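Long-range contacts in 5' nucleotidase family protein (Staphylococcus aureus subsp. aureus, PDB 4Q7F), which belongs to the 5'-nucleotidase family and combines a calcineurin-like phosphoesterase domain, binding a manganese and a magnesium ion, with a C-terminal 5'-nucleotidase domain: residues Val25-Gly30 with His247-Ile252; Asn70-Gln75 with Cys205-Phe210; Gly268-Arg273 with Cys289-Val294. All coordinates share one frame; numbering follows the deposited sequence.

Contact 1: Val25-Gly30 with His247-Ile252; sequences VSDVHG and HQHRQI. With MN (manganese (II) ion), chain C; MG (magnesium ion), chain B.
The loops carrying D27 and H247 come closest at these two residues, with their CA atoms 6.6 Å apart, and the backbone N of H247 donates to D27 OD1 at 2.9 Å on the syn side of the carboxylate. S26 OG donates to the same oxygen at 2.6 Å, on the anti side and from the opposite face of the plane, and water 1 donates to it as well. With OD1 gripped in this way, OD2 is left to bind manganese at 2.2 Å. This is the dinuclear metal centre of the calcineurin-like phosphoesterases, in which the Asp-x-His of one loop faces the His-x-His of another. H29 NE2 and H249 NE2 join D27 on manganese at 2.3 and 2.4 Å. Their rings meet rim to rim with planes 69° apart, turned so that both nitrogens converge on the ion. H29 is steadied from behind by ND1, which is hydrogen-bonded to Q75 O. H247 goes the other way: CG lies anti to the backbone N (chi1 -178°), and ND1, at the ring edge, binds magnesium in the ring plane at 2.5 Å, while NE2 is hydrogen-bonded to E226 OE1. Water 2 spans both metals and donates to H247 O at 2.7 Å.

Contact 2: Asn70-Gln75 with Cys205-Phe210; sequences NGDFLQ and CYHGGF. With MG (magnesium ion), chain B; MN (manganese (II) ion), chain C.
N70 and H207 join the loop after strand 65-69 to the C-terminal end of strand 201-207 at the dinuclear metal site of the calcineurin-like phosphoesterase fold. The loop begins with the Asn-Gly-Asp of 70-72, and the two strands belong to different sheets.

Two hydrogen bonds cross the contact. In the shorter, H207 ND1 donates to N70 O at 2.6 Å with an N-H...O angle of 167°; the oxygen lies in the ring plane, and the N-H meets a lone pair in the plane of the carbonyl. With ND1 holding the proton, NE2 is left as the metal-binding nitrogen, and the bond fixes the rotation of the imidazole. In the other, N70 ND2 points almost straight at Y206 O, 3.1 Å away, but stands well above that carbonyl's plane. CG of N70 lies anti to its backbone N (chi1 -167°), and from there ND2 reaches the strand; OD1 turns to T106 OG1.

Metal coordination makes the second tie. H207 NE2 binds magnesium at 2.6 Å, whereas D72 OD2 bridges the ions, 2.3 Å from magnesium and 2.2 Å from manganese. The side chains of D72 and H207 cross at about a right angle, the carboxylate and ring planes 58° apart. D72 also has H110 as a polar partner, and N109 and H247 complete the protein ligands of magnesium.

Packing is slight and close. N70 OD1 rests against C205 CB, and G71 CA approaches H207 ND1 to 3.5 Å, so the backbone of G71 lies close beside the ring. H207 is also the centre of an inverse gamma turn, in which G208 N gives a weak bond to Y206 O, the same oxygen that receives N70 ND2.

Contact 3: Gly268-Arg273 with Cys289-Val294; sequences GTTVGR and CELLPV
R273 O is gripped by E290 N, which donates to it at 3.0 Å, and by water 4, with C289 CA adding a CH...O contact. The water does more than this: it accepts from R273 NE and donates to E290 OE1, linking the backbone and both side chains of the pair.

The segments are neighbouring strands of a beta hairpin, antiparallel with 153° between their directions. R273 with E290 and V271 with L292 are hydrogen-bonded pairs, G272 with L291 and T270 with P293 non-hydrogen-bonded ones. The bond from L292 N to V271 O is the shortest, at 2.7 Å, and nearly straight. Beyond the last bridge V294 N donates to T269 O at 3.1 Å, carrying the pairing past the end of the strand.

On the face with V271, R273, E290 and L292, the charged side chains lie side by side and point the same way. R273 NH2 stands 3.2 Å from E290 OE2, a salt bridge of charges alone, since the oxygen is well out of the guanidinium plane. L292 CD2 lies over one face of that group, toward its rim and 3.7 Å from R273 NH1, which forms a salt bridge with D58. V294 CG2, anti to its carbonyl carbon, lies 3.3 Å from G268 O and 3.9 Å from V271 CG2.

On the face of T270, L291 and P293, L291 CD2 packs on G272 CA at 3.9 Å.

Strand 284-293 ends the five-stranded sheet, and strand 270-278 separates it from strand 19-25. Helix 48-59 packs on V271, L292 and V294, while L291 meets strand 251-256 of the second sheet.

Contacts 1 and 2 lie at the metal centre, their centres 7 Å apart, and share both ions and waters 2 and 3. In sequence 70-75 and 205-210 both fall between 25-30 and 247-252, so four segments distant in sequence converge on one site; a probable hydrogen bond from H29 N to D72 O also joins the two contacts. Contact 3 follows both along the chain, with its centre 11 Å from contact 1 and 15 Å from contact 2. Its hairpin extends the sheet whose strands 19-25 and 65-69 lead into 25-30 and 70-75, while strands 201-207 and 251-256 belong to the facing sheet. L291 packing against Q251 therefore joins contact 3 to contact 1 across the sheets.

Contact 1: Val25-Gly30 with His247-Ile252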
# COMPACT_ATOMS: atom_id res chain seq x y z
N VAL A 25 6.93 0.47 -14.21
CA VAL A 25 6.16 1.29 -13.28
C VAL A 25 5.74 0.32 -12.18
O VAL A 25 5.58 -0.90 -12.42
CB VAL A 25 4.95 2.01 -13.90
CG1 VAL A 25 5.43 3.11 -14.82
CG2 VAL A 25 4.03 1.05 -14.64
N SER A 26 5.60 0.84 -10.97
CA SER A 26 5.19 0.01 -9.85
C SER A 26 4.35 0.84 -8.92
O SER A 26 4.54 2.06 -8.82
CB SER A 26 6.39 -0.55 -9.08
OG SER A 26 6.00 -1.50 -8.09
N ASP A 27 3.40 0.19 -8.26
CA ASP A 27 2.54 0.85 -7.30
C ASP A 27 1.89 2.12 -7.87
O ASP A 27 1.89 3.18 -7.26
CB ASP A 27 3.32 1.12 -6.00
CG ASP A 27 3.92 -0.16 -5.40
OD1 ASP A 27 4.99 -0.64 -5.85
OD2 ASP A 27 3.37 -0.65 -4.38
N VAL A 28 1.35 1.99 -9.09
CA VAL A 28 0.66 3.08 -9.74
C VAL A 28 -0.59 3.44 -8.94
O VAL A 28 -0.97 4.63 -8.84
CB VAL A 28 0.33 2.72 -11.18
CG1 VAL A 28 -0.46 3.86 -11.82
CG2 VAL A 28 1.64 2.46 -11.90
N HIS A 29 -1.19 2.40 -8.36
CA HIS A 29 -2.31 2.51 -7.44
C HIS A 29 -3.54 3.21 -7.97
O HIS A 29 -4.25 3.88 -7.22
CB HIS A 29 -1.84 3.16 -6.12
CG HIS A 29 -1.21 2.20 -5.16
ND1 HIS A 29 -1.93 1.19 -4.56
CD2 HIS A 29 0.04 2.13 -4.65
CE1 HIS A 29 -1.15 0.52 -3.73
NE2 HIS A 29 0.05 1.07 -3.77
N GLY A 30 -3.77 3.08 -9.27
CA GLY A 30 -4.96 3.67 -9.89
C GLY A 30 -4.86 5.16 -10.08
O GLY A 30 -5.89 5.83 -10.27
N HIS A 247 6.39 -2.22 -3.81
CA HIS A 247 5.75 -2.38 -2.50
C HIS A 247 6.07 -1.37 -1.43
O HIS A 247 5.17 -0.94 -0.71
CB HIS A 247 6.03 -3.80 -1.95
CG HIS A 247 5.38 -4.09 -0.64
ND1 HIS A 247 4.01 -4.12 -0.49
CD2 HIS A 247 5.90 -4.40 0.57
CE1 HIS A 247 3.72 -4.43 0.76
NE2 HIS A 247 4.84 -4.60 1.42
N GLN A 248 7.35 -1.02 -1.30
CA GLN A 248 7.76 -0.07 -0.29
C GLN A 248 7.66 1.37 -0.77
O GLN A 248 7.81 2.28 0.04
CB GLN A 248 9.18 -0.38 0.17
CG GLN A 248 9.33 -1.71 0.91
CD GLN A 248 10.80 -1.99 1.25
OE1 GLN A 248 11.68 -1.82 0.41
NE2 GLN A 248 11.07 -2.41 2.48
N HIS A 249 7.41 1.59 -2.08
CA HIS A 249 7.27 2.94 -2.64
C HIS A 249 8.57 3.76 -2.55
O HIS A 249 8.55 4.99 -2.51
CB HIS A 249 6.16 3.69 -1.94
CG HIS A 249 4.83 3.03 -2.03
ND1 HIS A 249 3.67 3.65 -1.61
CD2 HIS A 249 4.45 1.86 -2.58
CE1 HIS A 249 2.65 2.85 -1.83
NE2 HIS A 249 3.09 1.77 -2.46
N ARG A 250 9.69 3.07 -2.50
CA ARG A 250 10.99 3.73 -2.44
C ARG A 250 11.52 3.96 -3.86
O ARG A 250 11.04 3.32 -4.81
CB ARG A 250 11.95 2.85 -1.68
CG ARG A 250 11.50 2.60 -0.25
CD ARG A 250 12.25 1.44 0.35
NE ARG A 250 13.64 1.78 0.60
CZ ARG A 250 14.53 0.96 1.14
NH1 ARG A 250 14.19 -0.29 1.44
NH2 ARG A 250 15.77 1.38 1.34
N GLN A 251 12.49 4.88 -3.98
CA GLN A 251 13.11 5.21 -5.26
C GLN A 251 14.54 4.72 -5.24
O GLN A 251 15.41 5.31 -4.58
CB GLN A 251 12.98 6.70 -5.54
CG GLN A 251 11.50 7.08 -5.59
CD GLN A 251 11.23 8.41 -6.22
OE1 GLN A 251 12.15 9.18 -6.48
NE2 GLN A 251 9.96 8.68 -6.49
N ILE A 252 14.75 3.60 -5.92
CA ILE A 252 16.03 2.93 -5.94
C ILE A 252 16.42 2.56 -7.36
O ILE A 252 15.58 2.10 -8.11
CB ILE A 252 15.95 1.62 -5.12
CG1 ILE A 252 15.71 1.96 -3.64
CG2 ILE A 252 17.22 0.80 -5.25
CD1 ILE A 252 15.46 0.74 -2.78
MN MN C . 1.79 -0.13 -2.95
MG MG B . 2.19 -3.34 -2.03
O HOH W 1 7.37 0.78 -5.10
O HOH W 2 2.47 -1.23 -1.10
O HOH W 3 0.52 0.39 -0.93

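Contact 2: Asn70-Gln75 with Cys205-Phe210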
# COMPACT_ATOMS: atom_id res chain seq x y z
N ASN A 70 4.60 -3.53 -12.10
CA ASN A 70 5.04 -4.42 -11.02
C ASN A 70 4.13 -4.49 -9.80
O ASN A 70 4.61 -4.71 -8.65
CB ASN A 70 6.49 -4.07 -10.60
CG ASN A 70 7.11 -5.15 -9.70
OD1 ASN A 70 6.96 -6.36 -9.96
ND2 ASN A 70 7.80 -4.72 -8.64
N GLY A 71 2.82 -4.34 -10.01
CA GLY A 71 1.87 -4.53 -8.91
C GLY A 71 1.29 -3.31 -8.22
O GLY A 71 1.82 -2.20 -8.31
N ASP A 72 0.20 -3.54 -7.51
CA ASP A 72 -0.53 -2.48 -6.80
C ASP A 72 -1.07 -1.50 -7.80
O ASP A 72 -0.83 -0.29 -7.73
CB ASP A 72 0.31 -1.79 -5.71
CG ASP A 72 0.31 -2.57 -4.39
OD1 ASP A 72 -0.27 -3.68 -4.34
OD2 ASP A 72 0.89 -2.06 -3.40
N PHE A 73 -1.84 -2.04 -8.74
CA PHE A 73 -2.44 -1.26 -9.80
C PHE A 73 -3.96 -1.20 -9.74
O PHE A 73 -4.58 -0.37 -10.40
CB PHE A 73 -2.05 -1.82 -11.18
CG PHE A 73 -2.62 -3.19 -11.48
CD1 PHE A 73 -3.86 -3.34 -12.09
CD2 PHE A 73 -1.90 -4.33 -11.17
CE1 PHE A 73 -4.37 -4.58 -12.36
CE2 PHE A 73 -2.40 -5.58 -11.46
CZ PHE A 73 -3.64 -5.71 -12.05
N LEU A 74 -4.57 -2.04 -8.94
CA LEU A 74 -6.04 -2.15 -8.94
C LEU A 74 -6.73 -1.39 -7.83
O LEU A 74 -7.94 -1.20 -7.87
CB LEU A 74 -6.38 -3.64 -8.92
CG LEU A 74 -7.79 -4.13 -9.19
CD1 LEU A 74 -8.26 -3.68 -10.57
CD2 LEU A 74 -7.77 -5.65 -9.08
N GLN A 75 -5.97 -0.94 -6.85
CA GLN A 75 -6.51 -0.21 -5.70
C GLN A 75 -5.58 0.95 -5.35
O GLN A 75 -4.37 0.89 -5.60
CB GLN A 75 -6.62 -1.16 -4.50
CG GLN A 75 -7.21 -0.56 -3.21
CD GLN A 75 -6.23 0.30 -2.41
OE1 GLN A 75 -5.01 0.17 -2.54
NE2 GLN A 75 -6.77 1.17 -1.56
N CYS A 205 10.92 -9.97 -11.15
CA CYS A 205 9.98 -8.88 -10.87
C CYS A 205 9.25 -9.26 -9.60
O CYS A 205 8.33 -10.08 -9.60
CB CYS A 205 8.98 -8.62 -11.98
SG CYS A 205 9.73 -8.07 -13.52
N TYR A 206 9.68 -8.65 -8.51
CA TYR A 206 9.17 -8.94 -7.19
C TYR A 206 8.38 -7.79 -6.62
O TYR A 206 8.91 -6.70 -6.46
CB TYR A 206 10.39 -9.22 -6.30
CG TYR A 206 10.13 -9.40 -4.82
CD1 TYR A 206 9.12 -10.23 -4.34
CD2 TYR A 206 10.99 -8.81 -3.89
CE1 TYR A 206 8.94 -10.42 -2.98
CE2 TYR A 206 10.81 -8.99 -2.54
CZ TYR A 206 9.79 -9.79 -2.08
OH TYR A 206 9.65 -9.96 -0.73
N HIS A 207 7.09 -8.01 -6.37
CA HIS A 207 6.33 -6.98 -5.74
C HIS A 207 6.61 -7.11 -4.24
O HIS A 207 5.86 -7.73 -3.52
CB HIS A 207 4.84 -7.07 -5.96
CG HIS A 207 4.14 -5.90 -5.39
ND1 HIS A 207 3.97 -4.73 -6.10
CD2 HIS A 207 3.68 -5.64 -4.15
CE1 HIS A 207 3.37 -3.84 -5.35
NE2 HIS A 207 3.19 -4.36 -4.16
N GLY A 208 7.74 -6.56 -3.83
CA GLY A 208 8.21 -6.59 -2.46
C GLY A 208 9.47 -5.75 -2.48
O GLY A 208 9.94 -5.34 -3.57
N GLY A 209 10.05 -5.52 -1.31
CA GLY A 209 11.24 -4.68 -1.21
C GLY A 209 12.41 -5.25 -0.42
O GLY A 209 12.63 -6.47 -0.39
N PHE A 210 13.15 -4.35 0.23
CA PHE A 210 14.36 -4.71 0.93
C PHE A 210 14.22 -4.54 2.43
O PHE A 210 13.82 -3.47 2.92
CB PHE A 210 15.53 -3.89 0.40
CG PHE A 210 15.69 -4.01 -1.09
CD1 PHE A 210 16.12 -5.20 -1.65
CD2 PHE A 210 15.34 -2.97 -1.92
CE1 PHE A 210 16.23 -5.34 -3.02
CE2 PHE A 210 15.45 -3.10 -3.31
CZ PHE A 210 15.89 -4.29 -3.85
MG MG B . 2.19 -3.34 -2.03
MN MN C . 1.79 -0.13 -2.95
O HOH W 2 2.47 -1.23 -1.10
O HOH W 3 0.52 0.39 -0.93

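Contact 3: Gly268-Arg273 with Cys289-Val294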
# COMPACT_ATOMS: atom_id res chain seq x y z
N GLY A 268 3.32 6.81 -10.38
CA GLY A 268 3.86 7.26 -11.66
C GLY A 268 4.66 8.57 -11.63
O GLY A 268 4.58 9.31 -12.55
N THR A 269 5.37 8.85 -10.54
CA THR A 269 6.20 10.04 -10.47
C THR A 269 7.57 9.72 -11.06
O THR A 269 8.34 10.63 -11.39
CB THR A 269 6.40 10.51 -9.02
OG1 THR A 269 6.99 9.46 -8.26
CG2 THR A 269 5.07 10.86 -8.39
N THR A 270 7.87 8.42 -11.19
CA THR A 270 9.14 7.96 -11.80
C THR A 270 8.88 6.67 -12.60
O THR A 270 7.80 6.07 -12.50
CB THR A 270 10.26 7.74 -10.75
OG1 THR A 270 9.86 6.75 -9.81
CG2 THR A 270 10.56 9.01 -9.97
N VAL A 271 9.84 6.32 -13.44
CA VAL A 271 9.82 5.14 -14.28
C VAL A 271 11.22 4.53 -14.19
O VAL A 271 12.19 5.25 -14.35
CB VAL A 271 9.59 5.51 -15.75
CG1 VAL A 271 9.78 4.29 -16.62
CG2 VAL A 271 8.21 6.12 -15.93
N GLY A 272 11.31 3.23 -13.94
CA GLY A 272 12.61 2.56 -13.88
C GLY A 272 13.00 2.15 -15.28
O GLY A 272 12.15 1.68 -16.04
N ARG A 273 14.27 2.36 -15.64
CA ARG A 273 14.77 1.97 -16.96
C ARG A 273 16.08 1.22 -16.78
O ARG A 273 17.00 1.73 -16.15
CB ARG A 273 15.00 3.15 -17.88
CG ARG A 273 15.41 2.75 -19.30
CD ARG A 273 15.75 3.95 -20.15
NE ARG A 273 17.05 4.54 -19.80
CZ ARG A 273 17.46 5.75 -20.19
NH1 ARG A 273 16.68 6.53 -20.94
NH2 ARG A 273 18.66 6.19 -19.85
N CYS A 289 21.09 1.57 -15.41
CA CYS A 289 19.99 1.29 -14.50
C CYS A 289 19.66 2.58 -13.74
O CYS A 289 20.44 3.02 -12.87
CB CYS A 289 20.40 0.18 -13.54
SG CYS A 289 19.28 -0.07 -12.16
N GLU A 290 18.51 3.19 -14.04
CA GLU A 290 18.18 4.47 -13.44
C GLU A 290 16.69 4.71 -13.38
O GLU A 290 15.91 3.91 -13.88
CB GLU A 290 18.84 5.57 -14.27
CG GLU A 290 18.28 5.75 -15.67
CD GLU A 290 19.26 6.42 -16.63
OE1 GLU A 290 20.24 5.76 -17.05
OE2 GLU A 290 19.02 7.59 -16.99
N LEU A 291 16.31 5.81 -12.74
CA LEU A 291 14.92 6.21 -12.67
C LEU A 291 14.81 7.42 -13.53
O LEU A 291 15.63 8.31 -13.43
CB LEU A 291 14.48 6.59 -11.25
CG LEU A 291 14.57 5.52 -10.17
CD1 LEU A 291 14.04 6.10 -8.84
CD2 LEU A 291 13.83 4.25 -10.55
N LEU A 292 13.82 7.44 -14.40
CA LEU A 292 13.58 8.57 -15.25
C LEU A 292 12.52 9.42 -14.58
O LEU A 292 11.49 8.88 -14.16
CB LEU A 292 13.02 8.09 -16.58
CG LEU A 292 13.84 7.10 -17.38
CD1 LEU A 292 13.10 6.80 -18.67
CD2 LEU A 292 15.24 7.63 -17.68
N PRO A 293 12.74 10.75 -14.46
CA PRO A 293 11.70 11.57 -13.85
C PRO A 293 10.47 11.68 -14.74
O PRO A 293 10.59 11.72 -15.97
CB PRO A 293 12.37 12.94 -13.66
CG PRO A 293 13.54 12.95 -14.59
CD PRO A 293 13.96 11.52 -14.78
N VAL A 294 9.28 11.67 -14.16
CA VAL A 294 8.08 11.88 -14.96
C VAL A 294 7.82 13.39 -14.98
O VAL A 294 7.60 13.99 -13.93
CB VAL A 294 6.88 11.09 -14.44
CG1 VAL A 294 5.61 11.52 -15.15
CG2 VAL A 294 7.13 9.60 -14.63
O HOH W 4 19.00 3.20 -17.89